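Local atomic coordinates of uncharacterized protein (Pseudomonas aeruginosa PAO1, PDB entry 4R1D), a protein that probably acts as a calcium-binding lipase of the alpha/beta-hydrolase family, a toxic effector of the H2 type VI secretion system that is held in check by its partner Tli4. Residues Ile301-Leu306 with His535-Asn540; Leu459-Asp462 with Thr466-Ser469. All blocks are in the same frame, centred on the assembly; numbering follows the deposited sequence.

Contact 1: residues Ile301-Leu306 with His535-Asn540; sequences IAQVVL and HQESYN
Gln303 and Glu537 carry the direct polar link of this contact, which shows how two loops far apart in sequence can be joined by a few atoms. Gln303 NE2 donates to Glu537 OE2 over 2.9 Å, with an N-H...O angle of 160°. The oxygen is met on its anti side, somewhat out of the carboxylate plane, and the amide and carboxylate planes lie only 17° apart. Glu537 gets there by bending at chi2 (-64°), whereas the Gln303 chain runs extended beyond CG.

Water forms the second link. One molecule accepts from Val304 N at 3.2 Å and from Gln536 NE2, also at 3.2 Å, tying backbone to side chain.

Van der Waals packing is slight and sets amide against hydrocarbon. The Val304 methyl CG2 lies 3.3 Å from Gln536 NE2, the two side chains crossing at about a right angle, and Gln303 NE2 sits 3.9 Å from Gln536 CG.

Backbone bonds shape 535-540: a type I turn spans His535 to Ser538, with Ser538 N bonded to His535 O at 3.2 Å. At its start, His535 bonds to Ser256 and Asp497, consistent with the Ser-His-Asp catalytic triad of alpha/beta hydrolases. With one direct bond, one water bridge and 151 Å² buried, the chemistry implies a light, directional polar tether between the loop 301-306 and the turn bearing this histidine.

Contact 2: residues Leu459-Asp462 with Thr466-Ser469; sequences LNDD and TYNS
A compact loop between helix 450-453 and strand 477-479 closes on itself here, with an ST turn at Thr466 on its returning limb. Two bonds join the limbs: Asp462 N donates to Thr466 O at 2.9 Å, and Thr466 N returns a bond to Asp462 OD1 at 3.1 Å. The second is nearly straight, at 169°, yet it reaches OD1 from well above the carboxylate plane, and the same oxygen also accepts from Asn464 N inside the loop.

Beside this clasp, Tyr467 lays its ring against the outgoing limb. Asp461 CB stands over the centre of one face as a CH-pi contact, 3.6 Å from the centroid and 4° off the normal. With CG between its backbone N and carbonyl carbon (chi1 68°), Asp461 directs its carboxylate past the ring to a salt bridge from OD2 to Arg295.

Two waters complete the bridge. One receives a bond from Tyr467 OH at 2.9 Å and donates to Leu459 O, which lies at the ring edge; the other donates to both Asn460 O and Tyr467 O.

On the returning limb, Asn468 N binds Thr466 OG1 at 3.1 Å, closing the ST turn. Asp462 OD1 with Asn464 N, and Asp461 OD1 with Glu463 N, make the matching side-chain-to-backbone pattern of successive Asx turns.

In the fold
The two contacts lie 29 Å apart between centres, with nearest atoms about 14 Å apart, and do not touch. Along the chain contact 2 is nested within contact 1: 301-306 comes first, then 459-462 and 466-469, and finally 535-540. Contact 1 lies beside the six-stranded parallel sheet, with 535-540 packing on strand 250-255 and on helix 141-155, which also carries the calcium ligand Glu152. Contact 2 sits at the surface, linked through Trp445 to the smaller mixed sheet. Arg295 of helix 289-296 bonds Asp461 in contact 2, and 301-306 lies in the loop following that helix, so both contacts involve one region of the chain, a few residues apart.

Contact 1: residues Ile301-Leu306 with His535-Asn540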
ATOM      1  N   ILE A 301     -15.284   7.049  10.308  1.00 33.10           N
ATOM      2  CA  ILE A 301     -14.614   8.344  10.279  1.00 36.67           C
ATOM      3  C   ILE A 301     -13.279   8.347   9.518  1.00 30.76           C
ATOM      4  O   ILE A 301     -12.728   9.412   9.236  1.00 29.92           O
ATOM      5  CB  ILE A 301     -14.356   8.854  11.703  1.00 38.80           C
ATOM      6  CG1 ILE A 301     -13.519   7.833  12.484  1.00 36.43           C
ATOM      7  CG2 ILE A 301     -15.671   9.127  12.412  1.00 45.09           C
ATOM      8  CD1 ILE A 301     -13.275   8.206  13.935  1.00 46.55           C
ATOM      9  N   ALA A 302     -12.748   7.170   9.201  1.00 26.41           N
ATOM     10  CA  ALA A 302     -11.419   7.091   8.592  1.00 21.86           C
ATOM     11  C   ALA A 302     -11.392   7.576   7.138  1.00 21.06           C
ATOM     12  O   ALA A 302     -12.244   7.193   6.323  1.00 21.39           O
ATOM     13  CB  ALA A 302     -10.868   5.677   8.690  1.00 21.67           C
ATOM     14  N   GLN A 303     -10.404   8.409   6.815  1.00 21.17           N
ATOM     15  CA  GLN A 303     -10.223   8.892   5.447  1.00 20.57           C
ATOM     16  C   GLN A 303      -9.668   7.815   4.538  1.00 19.80           C
ATOM     17  O   GLN A 303      -9.962   7.785   3.337  1.00 20.24           O
ATOM     18  CB  GLN A 303      -9.237  10.056   5.402  1.00 21.90           C
ATOM     19  CG  GLN A 303      -9.623  11.265   6.180  1.00 27.68           C
ATOM     20  CD  GLN A 303      -8.739  12.426   5.815  1.00 37.39           C
ATOM     21  OE1 GLN A 303      -8.612  12.769   4.637  1.00 34.56           O
ATOM     22  NE2 GLN A 303      -8.089  13.014   6.811  1.00 34.00           N
ATOM     23  N   VAL A 304      -8.807   6.965   5.095  1.00 19.46           N
ATOM     24  CA  VAL A 304      -8.170   5.926   4.305  1.00 16.83           C
ATOM     25  C   VAL A 304      -8.390   4.583   4.974  1.00 22.08           C
ATOM     26  O   VAL A 304      -8.082   4.419   6.156  1.00 18.14           O
ATOM     27  CB  VAL A 304      -6.683   6.206   4.140  1.00 18.65           C
ATOM     28  CG1 VAL A 304      -6.093   5.272   3.122  1.00 28.43           C
ATOM     29  CG2 VAL A 304      -6.487   7.651   3.699  1.00 24.16           C
ATOM     30  N   VAL A 305      -8.937   3.634   4.220  1.00 17.56           N
ATOM     31  CA  VAL A 305      -9.385   2.371   4.791  1.00 15.55           C
ATOM     32  C   VAL A 305      -9.056   1.195   3.885  1.00 18.57           C
ATOM     33  O   VAL A 305      -8.903   1.370   2.684  1.00 15.08           O
ATOM     34  CB  VAL A 305     -10.909   2.393   5.053  1.00 15.22           C
ATOM     35  CG1 VAL A 305     -11.283   3.554   5.973  1.00 20.42           C
ATOM     36  CG2 VAL A 305     -11.685   2.480   3.742  1.00 17.80           C
ATOM     37  N   LEU A 306      -8.952  -0.000   4.462  1.00 13.51           N
ATOM     38  CA  LEU A 306      -8.812  -1.217   3.672  1.00 15.75           C
ATOM     39  C   LEU A 306     -10.004  -2.154   3.868  1.00 16.53           C
ATOM     40  O   LEU A 306      -9.962  -3.316   3.478  1.00 19.37           O
ATOM     41  CB  LEU A 306      -7.506  -1.937   4.009  1.00 17.95           C
ATOM     42  CG  LEU A 306      -6.233  -1.169   3.662  1.00 20.18           C
ATOM     43  CD1 LEU A 306      -4.992  -1.908   4.139  1.00 20.51           C
ATOM     44  CD2 LEU A 306      -6.171  -0.962   2.146  1.00 17.53           C
ATOM     45  N   HIS A 535      -3.327  11.708  13.229  1.00 15.13           N
ATOM     46  CA  HIS A 535      -2.243  11.086  12.470  1.00 18.19           C
ATOM     47  C   HIS A 535      -2.171  11.481  10.990  1.00 15.77           C
ATOM     48  O   HIS A 535      -1.139  11.940  10.503  1.00 14.50           O
ATOM     49  CB  HIS A 535      -2.351   9.559  12.584  1.00 14.17           C
ATOM     50  CG  HIS A 535      -1.196   8.816  11.987  1.00 14.60           C
ATOM     51  ND1 HIS A 535       0.005   8.659  12.645  1.00 12.37           N
ATOM     52  CD2 HIS A 535      -1.062   8.166  10.803  1.00 13.23           C
ATOM     53  CE1 HIS A 535       0.834   7.959  11.890  1.00 13.18           C
ATOM     54  NE2 HIS A 535       0.210   7.643  10.768  1.00 15.57           N
ATOM     55  N   GLN A 536      -3.268  11.274  10.276  1.00 13.46           N
ATOM     56  CA  GLN A 536      -3.263  11.385   8.834  1.00 18.93           C
ATOM     57  C   GLN A 536      -2.934  12.802   8.412  1.00 16.51           C
ATOM     58  O   GLN A 536      -2.243  13.017   7.413  1.00 18.79           O
ATOM     59  CB  GLN A 536      -4.627  11.022   8.275  1.00 21.82           C
ATOM     60  CG  GLN A 536      -4.683  11.163   6.774  1.00 28.88           C
ATOM     61  CD  GLN A 536      -3.838  10.119   6.096  1.00 27.76           C
ATOM     62  OE1 GLN A 536      -2.696  10.378   5.695  1.00 29.28           O
ATOM     63  NE2 GLN A 536      -4.391   8.916   5.969  1.00 31.61           N
ATOM     64  N   GLU A 537      -3.423  13.759   9.192  1.00 18.94           N
ATOM     65  CA  GLU A 537      -3.279  15.167   8.858  1.00 22.95           C
ATOM     66  C   GLU A 537      -2.190  15.860   9.677  1.00 19.52           C
ATOM     67  O   GLU A 537      -2.151  17.077   9.726  1.00 16.71           O
ATOM     68  CB  GLU A 537      -4.608  15.897   9.090  1.00 27.98           C
ATOM     69  CG  GLU A 537      -5.764  15.384   8.250  1.00 31.54           C
ATOM     70  CD  GLU A 537      -5.541  15.604   6.772  1.00 32.58           C
ATOM     71  OE1 GLU A 537      -4.990  16.660   6.412  1.00 34.53           O
ATOM     72  OE2 GLU A 537      -5.903  14.724   5.962  1.00 33.86           O
ATOM     73  N   SER A 538      -1.319  15.094  10.327  1.00 13.87           N
ATOM     74  CA  SER A 538      -0.353  15.693  11.263  1.00 15.67           C
ATOM     75  C   SER A 538       0.486  16.828  10.654  1.00 13.03           C
ATOM     76  O   SER A 538       0.763  17.832  11.321  1.00 15.21           O
ATOM     77  CB  SER A 538       0.536  14.619  11.928  1.00 15.29           C
ATOM     78  OG  SER A 538       1.393  13.960  11.001  1.00 14.64           O
ATOM     79  N   TYR A 539       0.892  16.685   9.395  1.00 14.42           N
ATOM     80  CA  TYR A 539       1.774  17.681   8.798  1.00 12.13           C
ATOM     81  C   TYR A 539       1.031  18.946   8.411  1.00 13.85           C
ATOM     82  O   TYR A 539       1.632  19.901   7.926  1.00 14.67           O
ATOM     83  CB  TYR A 539       2.554  17.115   7.606  1.00 12.26           C
ATOM     84  CG  TYR A 539       3.895  16.550   8.005  1.00 13.40           C
ATOM     85  CD1 TYR A 539       4.803  17.321   8.749  1.00 14.15           C
ATOM     86  CD2 TYR A 539       4.256  15.259   7.665  1.00 13.31           C
ATOM     87  CE1 TYR A 539       6.025  16.821   9.112  1.00 13.83           C
ATOM     88  CE2 TYR A 539       5.490  14.738   8.042  1.00 11.50           C
ATOM     89  CZ  TYR A 539       6.368  15.530   8.767  1.00 12.63           C
ATOM     90  OH  TYR A 539       7.590  15.024   9.133  1.00 14.17           O
ATOM     91  N   ASN A 540      -0.282  18.940   8.614  1.00 13.22           N
ATOM     92  CA  ASN A 540      -1.058  20.174   8.471  1.00 14.77           C
ATOM     93  C   ASN A 540      -1.215  20.957   9.789  1.00 16.87           C
ATOM     94  O   ASN A 540      -1.898  21.987   9.838  1.00 16.47           O
ATOM     95  CB  ASN A 540      -2.412  19.874   7.826  1.00 13.04           C
ATOM     96  CG  ASN A 540      -2.266  19.428   6.380  1.00 13.39           C
ATOM     97  OD1 ASN A 540      -2.838  18.416   5.961  1.00 18.77           O
ATOM     98  ND2 ASN A 540      -1.485  20.176   5.620  1.00 11.93           N
TER
HETATM   99  O   HOH W   1      -6.909   7.853   7.556  1.00 34.34           O

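Contact 2: residues Leu459-Asp462 with Thr466-Ser469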
ATOM      1  N   LEU A 459     -18.440 -20.639  17.950  1.00 42.41           N
ATOM      2  CA  LEU A 459     -19.017 -19.297  17.901  1.00 35.50           C
ATOM      3  C   LEU A 459     -18.207 -18.346  17.027  1.00 34.60           C
ATOM      4  O   LEU A 459     -16.974 -18.350  17.057  1.00 31.38           O
ATOM      5  CB  LEU A 459     -19.153 -18.711  19.309  1.00 30.26           C
ATOM      6  CG  LEU A 459     -20.008 -19.534  20.271  1.00 38.66           C
ATOM      7  CD1 LEU A 459     -20.225 -18.779  21.572  1.00 35.10           C
ATOM      8  CD2 LEU A 459     -21.337 -19.899  19.625  1.00 39.37           C
ATOM      9  N   ASN A 460     -18.913 -17.531  16.254  1.00 25.06           N
ATOM     10  CA  ASN A 460     -18.268 -16.538  15.410  1.00 24.53           C
ATOM     11  C   ASN A 460     -18.712 -15.126  15.784  1.00 23.72           C
ATOM     12  O   ASN A 460     -19.809 -14.922  16.299  1.00 23.95           O
ATOM     13  CB  ASN A 460     -18.573 -16.824  13.939  1.00 29.08           C
ATOM     14  CG  ASN A 460     -17.948 -18.126  13.453  1.00 44.99           C
ATOM     15  OD1 ASN A 460     -17.018 -18.654  14.068  1.00 41.96           O
ATOM     16  ND2 ASN A 460     -18.455 -18.645  12.339  1.00 49.38           N
ATOM     17  N   ASP A 461     -17.849 -14.146  15.549  1.00 19.44           N
ATOM     18  CA  ASP A 461     -18.225 -12.769  15.818  1.00 18.49           C
ATOM     19  C   ASP A 461     -18.933 -12.181  14.595  1.00 14.46           C
ATOM     20  O   ASP A 461     -19.176 -12.891  13.613  1.00 20.82           O
ATOM     21  CB  ASP A 461     -17.008 -11.947  16.254  1.00 17.75           C
ATOM     22  CG  ASP A 461     -15.995 -11.746  15.136  1.00 16.25           C
ATOM     23  OD1 ASP A 461     -16.375 -11.832  13.953  1.00 18.44           O
ATOM     24  OD2 ASP A 461     -14.819 -11.481  15.445  1.00 20.09           O
ATOM     25  N   ASP A 462     -19.278 -10.902  14.657  1.00 18.34           N
ATOM     26  CA  ASP A 462     -19.973 -10.255  13.543  1.00 22.55           C
ATOM     27  C   ASP A 462     -18.998  -9.510  12.634  1.00 21.19           C
ATOM     28  O   ASP A 462     -19.407  -8.693  11.807  1.00 19.59           O
ATOM     29  CB  ASP A 462     -21.044  -9.296  14.061  1.00 22.81           C
ATOM     30  CG  ASP A 462     -20.456  -8.053  14.701  1.00 20.57           C
ATOM     31  OD1 ASP A 462     -19.243  -8.049  15.025  1.00 22.61           O
ATOM     32  OD2 ASP A 462     -21.212  -7.084  14.895  1.00 24.67           O
ATOM     33  N   THR A 466     -18.110  -7.714  17.909  1.00 20.93           N
ATOM     34  CA  THR A 466     -18.848  -8.432  18.954  1.00 22.41           C
ATOM     35  C   THR A 466     -19.231  -9.869  18.618  1.00 21.57           C
ATOM     36  O   THR A 466     -19.507 -10.209  17.461  1.00 20.10           O
ATOM     37  CB  THR A 466     -20.105  -7.647  19.419  1.00 24.39           C
ATOM     38  OG1 THR A 466     -20.549  -8.155  20.689  1.00 23.49           O
ATOM     39  CG2 THR A 466     -21.230  -7.757  18.383  1.00 19.79           C
ATOM     40  N   TYR A 467     -19.221 -10.706  19.657  1.00 21.24           N
ATOM     41  CA  TYR A 467     -19.730 -12.070  19.594  1.00 21.91           C
ATOM     42  C   TYR A 467     -21.210 -12.138  20.014  1.00 21.46           C
ATOM     43  O   TYR A 467     -21.847 -13.177  19.886  1.00 23.30           O
ATOM     44  CB  TYR A 467     -18.889 -12.991  20.489  1.00 19.49           C
ATOM     45  CG  TYR A 467     -17.560 -13.373  19.875  1.00 19.35           C
ATOM     46  CD1 TYR A 467     -17.428 -14.541  19.142  1.00 22.28           C
ATOM     47  CD2 TYR A 467     -16.450 -12.559  20.012  1.00 19.68           C
ATOM     48  CE1 TYR A 467     -16.221 -14.894  18.562  1.00 23.73           C
ATOM     49  CE2 TYR A 467     -15.227 -12.908  19.443  1.00 16.38           C
ATOM     50  CZ  TYR A 467     -15.123 -14.064  18.718  1.00 18.31           C
ATOM     51  OH  TYR A 467     -13.917 -14.402  18.148  1.00 21.41           O
ATOM     52  N   ASN A 468     -21.743 -11.037  20.534  1.00 23.48           N
ATOM     53  CA  ASN A 468     -23.173 -10.979  20.851  1.00 27.78           C
ATOM     54  C   ASN A 468     -23.982 -11.067  19.577  1.00 27.56           C
ATOM     55  O   ASN A 468     -23.632 -10.456  18.570  1.00 24.87           O
ATOM     56  CB  ASN A 468     -23.523  -9.687  21.582  1.00 24.79           C
ATOM     57  CG  ASN A 468     -22.939  -9.633  22.967  1.00 26.00           C
ATOM     58  OD1 ASN A 468     -22.865 -10.645  23.648  1.00 25.34           O
ATOM     59  ND2 ASN A 468     -22.522  -8.450  23.393  1.00 24.82           N
ATOM     60  N   SER A 469     -25.058 -11.837  19.615  1.00 22.04           N
ATOM     61  CA  SER A 469     -25.906 -11.992  18.449  1.00 28.60           C
ATOM     62  C   SER A 469     -27.340 -12.238  18.877  1.00 25.93           C
ATOM     63  O   SER A 469     -27.646 -12.269  20.067  1.00 25.69           O
ATOM     64  CB  SER A 469     -25.426 -13.159  17.591  1.00 29.21           C
ATOM     65  OG  SER A 469     -25.573 -14.384  18.292  1.00 31.28           O
TER
HETATM   66  O   HOH W   2     -14.300 -16.730  16.432  1.00 27.03           O
HETATM   67  O   HOH W   3     -21.160 -15.443  18.683  1.00 28.61           O